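Local coordinates for iron transport multicopper oxidase FET3 (Saccharomyces cerevisiae, PDB 1ZPU), which oxidises ferrous to ferric iron at the expense of dioxygen, using four copper ions, to feed high-affinity iron uptake, and also oxidises cuprous copper, at residues A[227-232]-A[438-443]; A[305-310]-A[430-435]; A[403-408]-A[424-429]. All coordinates share one frame; numbering follows the deposited sequence.

Contact 1 of 3, residues A[227-232]-A[438-443]; sequences MLYITV and TLYVRP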
# COMPACT_ATOMS: atom_id res chain seq x y z
N MET A 227 -19.44 5.63 -9.44
CA MET A 227 -18.02 5.58 -9.78
C MET A 227 -17.08 5.63 -8.56
O MET A 227 -17.32 6.36 -7.59
CB MET A 227 -17.69 6.71 -10.76
CG MET A 227 -16.34 6.55 -11.43
SD MET A 227 -15.95 7.84 -12.62
CE MET A 227 -17.29 7.65 -13.79
N LEU A 228 -16.00 4.85 -8.60
CA LEU A 228 -14.97 4.92 -7.55
C LEU A 228 -13.66 5.42 -8.10
O LEU A 228 -13.32 5.15 -9.24
CB LEU A 228 -14.74 3.57 -6.90
CG LEU A 228 -15.90 2.84 -6.24
CD1 LEU A 228 -15.51 1.41 -5.91
CD2 LEU A 228 -16.38 3.58 -4.99
N TYR A 229 -12.92 6.17 -7.28
CA TYR A 229 -11.52 6.47 -7.55
C TYR A 229 -10.68 5.64 -6.56
O TYR A 229 -10.71 5.89 -5.36
CB TYR A 229 -11.25 7.97 -7.40
CG TYR A 229 -9.83 8.41 -7.70
CD1 TYR A 229 -9.41 8.68 -9.01
CD2 TYR A 229 -8.89 8.54 -6.68
CE1 TYR A 229 -8.10 9.07 -9.29
CE2 TYR A 229 -7.59 8.92 -6.94
CZ TYR A 229 -7.19 9.20 -8.24
OH TYR A 229 -5.89 9.58 -8.45
N ILE A 230 -9.97 4.64 -7.05
CA ILE A 230 -9.19 3.74 -6.19
C ILE A 230 -7.71 3.91 -6.46
O ILE A 230 -7.24 3.63 -7.59
CB ILE A 230 -9.54 2.25 -6.47
CG1 ILE A 230 -11.05 2.08 -6.61
CG2 ILE A 230 -8.98 1.36 -5.40
CD1 ILE A 230 -11.50 0.65 -6.79
N THR A 231 -6.96 4.38 -5.45
CA THR A 231 -5.50 4.50 -5.57
C THR A 231 -4.90 3.13 -5.36
O THR A 231 -5.59 2.20 -4.95
CB THR A 231 -4.87 5.46 -4.50
OG1 THR A 231 -4.70 4.78 -3.25
CG2 THR A 231 -5.70 6.73 -4.30
N VAL A 232 -3.61 2.98 -5.63
CA VAL A 232 -2.97 1.68 -5.40
C VAL A 232 -3.03 1.38 -3.92
O VAL A 232 -2.98 2.30 -3.11
CB VAL A 232 -1.55 1.60 -5.91
CG1 VAL A 232 -1.53 1.84 -7.39
CG2 VAL A 232 -0.66 2.59 -5.21
N THR A 438 -4.84 3.76 3.79
CA THR A 438 -4.20 4.33 2.62
C THR A 438 -5.07 5.48 2.13
O THR A 438 -6.26 5.31 1.93
CB THR A 438 -3.97 3.25 1.54
OG1 THR A 438 -3.31 2.12 2.13
CG2 THR A 438 -3.13 3.78 0.38
N LEU A 439 -4.44 6.63 1.94
CA LEU A 439 -5.12 7.89 1.68
C LEU A 439 -4.28 8.73 0.73
O LEU A 439 -3.08 8.82 0.91
CB LEU A 439 -5.31 8.65 3.00
CG LEU A 439 -5.99 10.02 2.97
CD1 LEU A 439 -7.52 9.88 3.00
CD2 LEU A 439 -5.50 10.89 4.12
N TYR A 440 -4.91 9.35 -0.26
CA TYR A 440 -4.21 10.23 -1.18
C TYR A 440 -4.27 11.71 -0.79
O TYR A 440 -5.30 12.19 -0.31
CB TYR A 440 -4.71 10.03 -2.63
CG TYR A 440 -6.15 10.47 -2.93
CD1 TYR A 440 -6.46 11.81 -3.15
CD2 TYR A 440 -7.17 9.55 -3.05
CE1 TYR A 440 -7.76 12.22 -3.44
CE2 TYR A 440 -8.46 9.93 -3.36
CZ TYR A 440 -8.76 11.28 -3.55
OH TYR A 440 -10.04 11.69 -3.85
N VAL A 441 -3.15 12.42 -0.96
CA VAL A 441 -3.16 13.88 -1.06
C VAL A 441 -3.41 14.27 -2.50
O VAL A 441 -2.89 13.63 -3.42
CB VAL A 441 -1.80 14.54 -0.78
CG1 VAL A 441 -1.91 15.50 0.39
CG2 VAL A 441 -0.68 13.52 -0.65
N ARG A 442 -4.17 15.34 -2.67
CA ARG A 442 -4.39 15.88 -3.99
C ARG A 442 -3.18 16.72 -4.41
O ARG A 442 -2.37 17.10 -3.56
CB ARG A 442 -5.71 16.67 -4.03
CG ARG A 442 -6.93 15.76 -3.96
CD ARG A 442 -8.24 16.53 -3.88
NE ARG A 442 -9.38 15.62 -3.73
CZ ARG A 442 -10.12 15.50 -2.63
NH1 ARG A 442 -9.87 16.23 -1.55
NH2 ARG A 442 -11.13 14.64 -2.61
N PRO A 443 -3.04 16.98 -5.72
CA PRO A 443 -1.96 17.83 -6.21
C PRO A 443 -1.80 19.14 -5.43
O PRO A 443 -2.77 19.90 -5.27
CB PRO A 443 -2.38 18.12 -7.65
CG PRO A 443 -3.07 16.88 -8.05
CD PRO A 443 -3.85 16.46 -6.84
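Tyr229 turns the edge of its ring toward the face of Tyr440 in an offset edge-to-face pair, with centroids 5.3 Å apart and planes at 75°. The touching side is the CD2–CE2 bond, and Tyr229 CD2 lies 3.6 Å from Tyr440 CE2. The Tyr229 hydroxyl, at the far end of the ring, is hydrogen-bonded to Asp257 and Ser200. Two residues on, Thr231 puts its methyl CG2 3.4 Å from Tyr440 CD2, beside the ring's root at CB. Its OG1 takes the other direction and donates to Val232 O at 3.0 Å, from above that carbonyl's plane. Val232 adds this same oxygen to the contact, 3.8 Å from Thr438 CG2. Thr438 CG2 also comes within 4.1 Å of Thr231 OG1. Thr438 OG1 is hydrogen-bonded to His62 NE2, a type 3 copper ligand, and Tyr440 has a cation-pi partner in Arg406. Strands 228-230 and 438-441 each form one edge of a five-stranded sheet, one in the second cupredoxin domain and one in the third. The two segments meet mainly through side chains, with no backbone pairing between them, a buried interdomain interface of the three-domain multicopper oxidase fold, close to the trinuclear copper site.

Contact 2 of 3, residues A[305-310]-A[430-435]; sequences YEKEAI and PEYPMR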
# COMPACT_ATOMS: atom_id res chain seq x y z
N TYR A 305 -18.94 1.91 10.30
CA TYR A 305 -20.05 1.25 10.99
C TYR A 305 -19.85 1.30 12.50
O TYR A 305 -20.79 1.56 13.24
CB TYR A 305 -20.20 -0.20 10.51
CG TYR A 305 -21.45 -0.89 11.00
CD1 TYR A 305 -22.70 -0.58 10.46
CD2 TYR A 305 -21.39 -1.87 11.99
CE1 TYR A 305 -23.86 -1.21 10.90
CE2 TYR A 305 -22.53 -2.51 12.44
CZ TYR A 305 -23.77 -2.18 11.90
OH TYR A 305 -24.91 -2.81 12.35
N GLU A 306 -18.63 1.03 12.95
CA GLU A 306 -18.26 1.29 14.35
C GLU A 306 -17.73 2.71 14.48
O GLU A 306 -16.58 3.00 14.13
CB GLU A 306 -17.25 0.27 14.87
CG GLU A 306 -17.88 -1.04 15.33
CD GLU A 306 -16.88 -2.19 15.35
OE1 GLU A 306 -15.89 -2.16 14.57
OE2 GLU A 306 -17.09 -3.14 16.15
N LYS A 307 -18.60 3.59 14.95
CA LYS A 307 -18.26 5.00 15.14
C LYS A 307 -17.20 5.17 16.20
O LYS A 307 -17.27 4.59 17.28
CB LYS A 307 -19.49 5.81 15.57
CG LYS A 307 -20.52 6.05 14.48
CD LYS A 307 -21.72 6.85 15.04
CE LYS A 307 -23.01 6.27 14.44
NZ LYS A 307 -23.96 7.35 14.05
N GLU A 308 -16.20 5.99 15.88
CA GLU A 308 -15.24 6.43 16.87
C GLU A 308 -15.12 7.95 16.76
O GLU A 308 -14.84 8.47 15.68
CB GLU A 308 -13.90 5.72 16.66
CG GLU A 308 -13.86 4.26 17.18
CD GLU A 308 -12.66 3.43 16.67
OE1 GLU A 308 -11.75 3.99 16.00
OE2 GLU A 308 -12.63 2.20 16.94
N ALA A 309 -15.34 8.65 17.86
CA ALA A 309 -15.21 10.10 17.86
C ALA A 309 -13.78 10.53 17.52
O ALA A 309 -12.83 9.82 17.84
CB ALA A 309 -15.61 10.64 19.20
N ILE A 310 -13.65 11.68 16.87
CA ILE A 310 -12.34 12.26 16.57
C ILE A 310 -11.48 12.31 17.83
O ILE A 310 -11.96 12.69 18.89
CB ILE A 310 -12.45 13.67 15.92
CG1 ILE A 310 -11.05 14.24 15.61
CG2 ILE A 310 -13.32 14.61 16.78
CD1 ILE A 310 -11.06 15.55 14.83
N PRO A 430 -14.36 16.67 10.97
CA PRO A 430 -15.54 15.84 11.24
C PRO A 430 -15.60 15.37 12.69
O PRO A 430 -14.55 15.20 13.33
CB PRO A 430 -15.35 14.64 10.32
CG PRO A 430 -13.89 14.60 10.04
CD PRO A 430 -13.45 16.01 10.01
N GLU A 431 -16.81 15.16 13.21
CA GLU A 431 -17.01 14.62 14.55
C GLU A 431 -16.66 13.13 14.62
O GLU A 431 -16.08 12.67 15.61
CB GLU A 431 -18.45 14.82 14.98
CG GLU A 431 -18.79 16.24 15.37
CD GLU A 431 -20.20 16.37 15.91
OE1 GLU A 431 -21.06 15.53 15.56
OE2 GLU A 431 -20.44 17.31 16.70
N TYR A 432 -17.01 12.39 13.56
CA TYR A 432 -16.74 10.97 13.46
C TYR A 432 -16.00 10.67 12.16
O TYR A 432 -16.61 10.28 11.16
CB TYR A 432 -18.05 10.17 13.53
CG TYR A 432 -18.77 10.32 14.84
CD1 TYR A 432 -19.81 11.24 14.99
CD2 TYR A 432 -18.40 9.56 15.95
CE1 TYR A 432 -20.46 11.40 16.20
CE2 TYR A 432 -19.05 9.70 17.16
CZ TYR A 432 -20.08 10.62 17.28
OH TYR A 432 -20.73 10.76 18.49
N PRO A 433 -14.66 10.84 12.17
CA PRO A 433 -13.87 10.80 10.94
C PRO A 433 -13.86 9.43 10.30
O PRO A 433 -14.02 8.42 10.99
CB PRO A 433 -12.45 11.12 11.42
CG PRO A 433 -12.61 11.71 12.76
CD PRO A 433 -13.80 11.06 13.34
N MET A 434 -13.67 9.42 8.99
CA MET A 434 -13.46 8.20 8.24
C MET A 434 -12.15 7.57 8.72
O MET A 434 -11.28 8.26 9.24
CB MET A 434 -13.42 8.54 6.75
CG MET A 434 -12.97 7.42 5.84
SD MET A 434 -11.18 7.45 5.58
CE MET A 434 -10.99 8.57 4.20
N ARG A 435 -12.02 6.26 8.55
CA ARG A 435 -10.81 5.53 8.90
C ARG A 435 -10.39 4.59 7.77
O ARG A 435 -11.23 3.91 7.17
CB ARG A 435 -11.04 4.72 10.17
CG ARG A 435 -10.54 5.38 11.43
CD ARG A 435 -11.55 5.27 12.55
NE ARG A 435 -12.04 3.91 12.76
CZ ARG A 435 -13.30 3.63 13.09
NH1 ARG A 435 -14.18 4.61 13.25
NH2 ARG A 435 -13.68 2.37 13.27
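The linker between the second and third cupredoxin domains packs on the loop leading into edge strand 434-436 and on the start of that strand, where Arg435 donates to the carbonyl of Glu306 and Ile310 pairs with Glu431. Arg435 grips Glu306 O end-on with two nitrogens, NH1 at 3.0 Å and NH2 at 3.1 Å, and the oxygen lies in the guanidinium plane. Glu308 approaches the same group from above: its carboxylate is stacked on the guanidinium, the planes 18° apart, with OE1 over the centre. Glu308 OE1 is 3.3 Å from Arg435 NE, but no N-H points at it, so this salt bridge rests on charge alone. Edge and one face of the cation are thus both occupied, which should fix the orientation of the guanidinium and offset its charge. The Arg435 chain bends at chi2 and at chi3 (50°), which carries NE back toward the linker.

Farther along, Ile310 N donates to Glu431 O at 2.9 Å and 163°, while Ala309 CA lies 3.5 Å from that same Glu431 O in a CA-H...O contact. Ile310 CB presses on Pro433 CG at 3.7 Å, the two side chains crossing at about a right angle. On the solvent side the Tyr432 ring packs against the linker, its CD2 atom close to Lys307 CB and Ala309 N, with Lys307 CD over one face. Around the seam, Ala309 O accepts from Gln402 NE2, and Ile310 and Pro433 both rest on Ile404 of strand 401-406. That strand borders strand 434-436, an edge strand of its sheet, in which Arg435 lies.

Contact 3 of 3, residues A[403-408]-A[424-429]; sequences TIQRDR and DNHPAF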
# COMPACT_ATOMS: atom_id res chain seq x y z
N THR A 403 -9.03 10.12 9.17
CA THR A 403 -8.80 11.19 8.20
C THR A 403 -9.62 12.39 8.60
O THR A 403 -10.84 12.39 8.45
CB THR A 403 -9.25 10.76 6.79
OG1 THR A 403 -8.61 9.52 6.44
CG2 THR A 403 -8.86 11.82 5.78
N ILE A 404 -8.96 13.41 9.11
CA ILE A 404 -9.68 14.58 9.64
C ILE A 404 -9.66 15.81 8.71
O ILE A 404 -10.55 16.66 8.80
CB ILE A 404 -9.23 14.95 11.07
CG1 ILE A 404 -7.81 15.49 11.06
CG2 ILE A 404 -9.33 13.74 11.99
CD1 ILE A 404 -7.49 16.28 12.28
N GLN A 405 -8.66 15.89 7.84
CA GLN A 405 -8.65 16.85 6.73
C GLN A 405 -7.92 16.30 5.52
O GLN A 405 -6.87 15.67 5.65
CB GLN A 405 -8.04 18.21 7.12
CG GLN A 405 -7.84 19.15 5.92
CD GLN A 405 -7.64 20.61 6.28
OE1 GLN A 405 -8.47 21.22 6.98
NE2 GLN A 405 -6.56 21.19 5.78
N ARG A 406 -8.49 16.54 4.34
CA ARG A 406 -7.84 16.26 3.08
C ARG A 406 -8.26 17.31 2.06
O ARG A 406 -9.29 17.17 1.40
CB ARG A 406 -8.20 14.86 2.59
CG ARG A 406 -7.50 14.53 1.29
CD ARG A 406 -8.48 13.99 0.29
NE ARG A 406 -8.20 12.59 0.08
CZ ARG A 406 -9.12 11.66 -0.12
NH1 ARG A 406 -10.41 11.98 -0.13
NH2 ARG A 406 -8.73 10.39 -0.30
N ASP A 407 -7.45 18.35 1.93
CA ASP A 407 -7.82 19.55 1.18
C ASP A 407 -8.00 19.28 -0.33
O ASP A 407 -7.59 18.23 -0.83
CB ASP A 407 -6.79 20.66 1.46
CG ASP A 407 -7.38 22.07 1.34
OD1 ASP A 407 -8.56 22.23 0.96
OD2 ASP A 407 -6.64 23.03 1.64
N ARG A 408 -8.64 20.23 -1.02
CA ARG A 408 -8.95 20.15 -2.45
C ARG A 408 -7.71 20.18 -3.33
O ARG A 408 -6.61 20.47 -2.86
CB ARG A 408 -9.86 21.32 -2.86
CG ARG A 408 -9.16 22.69 -2.88
CD ARG A 408 -10.10 23.80 -3.27
NE ARG A 408 -9.48 25.12 -3.27
CZ ARG A 408 -8.83 25.67 -4.30
NH1 ARG A 408 -8.67 25.01 -5.43
NH2 ARG A 408 -8.32 26.89 -4.19
N ASP A 424 -4.14 27.15 12.57
CA ASP A 424 -4.88 28.34 12.95
C ASP A 424 -6.05 28.61 12.00
O ASP A 424 -6.97 29.35 12.34
CB ASP A 424 -3.94 29.54 12.99
CG ASP A 424 -2.92 29.47 14.12
OD1 ASP A 424 -2.61 28.37 14.61
OD2 ASP A 424 -2.43 30.55 14.53
N ASN A 425 -6.01 27.99 10.83
CA ASN A 425 -6.94 28.33 9.75
C ASN A 425 -7.32 27.11 8.92
O ASN A 425 -6.60 26.76 7.99
CB ASN A 425 -6.27 29.38 8.86
CG ASN A 425 -7.15 29.83 7.72
OD1 ASN A 425 -8.33 30.21 7.95
ND2 ASN A 425 -6.58 29.82 6.47
N HIS A 426 -8.44 26.48 9.25
CA HIS A 426 -8.87 25.26 8.57
C HIS A 426 -10.37 25.04 8.79
O HIS A 426 -10.91 25.48 9.80
CB HIS A 426 -8.08 24.05 9.10
CG HIS A 426 -8.28 23.79 10.56
ND1 HIS A 426 -9.40 23.16 11.06
CD2 HIS A 426 -7.51 24.08 11.63
CE1 HIS A 426 -9.32 23.08 12.37
NE2 HIS A 426 -8.17 23.63 12.75
N PRO A 427 -11.04 24.34 7.85
CA PRO A 427 -12.44 23.95 8.07
C PRO A 427 -12.59 23.12 9.35
O PRO A 427 -11.63 22.46 9.75
CB PRO A 427 -12.75 23.09 6.84
CG PRO A 427 -11.73 23.47 5.80
CD PRO A 427 -10.51 23.87 6.55
N ALA A 428 -13.76 23.14 9.97
CA ALA A 428 -14.03 22.28 11.12
C ALA A 428 -13.84 20.80 10.72
O ALA A 428 -14.35 20.37 9.69
CB ALA A 428 -15.42 22.52 11.65
N PHE A 429 -13.08 20.06 11.53
CA PHE A 429 -12.88 18.63 11.32
C PHE A 429 -14.20 17.87 11.56
O PHE A 429 -15.07 18.38 12.29
CB PHE A 429 -11.82 18.07 12.28
CG PHE A 429 -10.48 18.75 12.21
CD1 PHE A 429 -9.87 19.23 13.37
CD2 PHE A 429 -9.80 18.88 11.00
CE1 PHE A 429 -8.62 19.84 13.32
CE2 PHE A 429 -8.54 19.49 10.94
CZ PHE A 429 -7.95 19.97 12.10
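The Phe429 ring lies between two different partners, Ile404 on one face and His426, from its own segment, on the opposite one. Ile404 CD1 sits over the ring centre, 3.5 Å from the centroid and 7° off the normal, a well-centred CH-pi contact. CG1 of Ile404 stands between its backbone N and carbonyl carbon (chi1 69°), and CD1 continues from it over the ring. On the other face His426 CE1 lies toward the rim, and Phe429 CZ in turn lies over a face of the imidazole. The imidazole is tied down by His426 ND1, which donates to Pro427 O at 2.7 Å and 169°, with the oxygen nearly in the ring plane but the donor above the carbonyl plane.

At the edge of the phenyl ring, Phe429 CE2 meets Gln405 CB at 4.1 Å. The Gln405 chain is extended beyond CG, and its OE1 reaches the CD of Pro427 at 3.4 Å and the CB of His426 at 3.6 Å. Its NE2 is hydrogen-bonded to Asn446 OD1, which fixes the other end of the amide. Ile404 and Gln405 both face Val448 in a classic beta bulge, consistent with both side chains turning toward the loop. The loop 424-429 folds back on strand 401-406, which lies between strands 446-452 and 434-436; Phe429 also touches Arg450 of strand 446-452, and Phe421 packs against His426 and Gln405.

From the N terminus, the chain passes through the second cupredoxin domain to 227-232, the first half of contact 1, then along the linker 305-310, which opens contact 2. Strand 401-406 follows in the third domain; its loop returns at 424-429 to close contact 3, a short excursion within one domain. Directly after, 430-435 closes contact 2, and 438-443 finally closes contact 1. The three are nested without crossing: 3 inside 2, 2 inside 1. Thr403 N probably donates to Met434 O, joining contacts 2 and 3 in one sheet, while a probable hydrogen bond from Arg406 NE to Tyr440 O connects contact 3 with contact 1. Together they tie the second domain and the linker to the third domain.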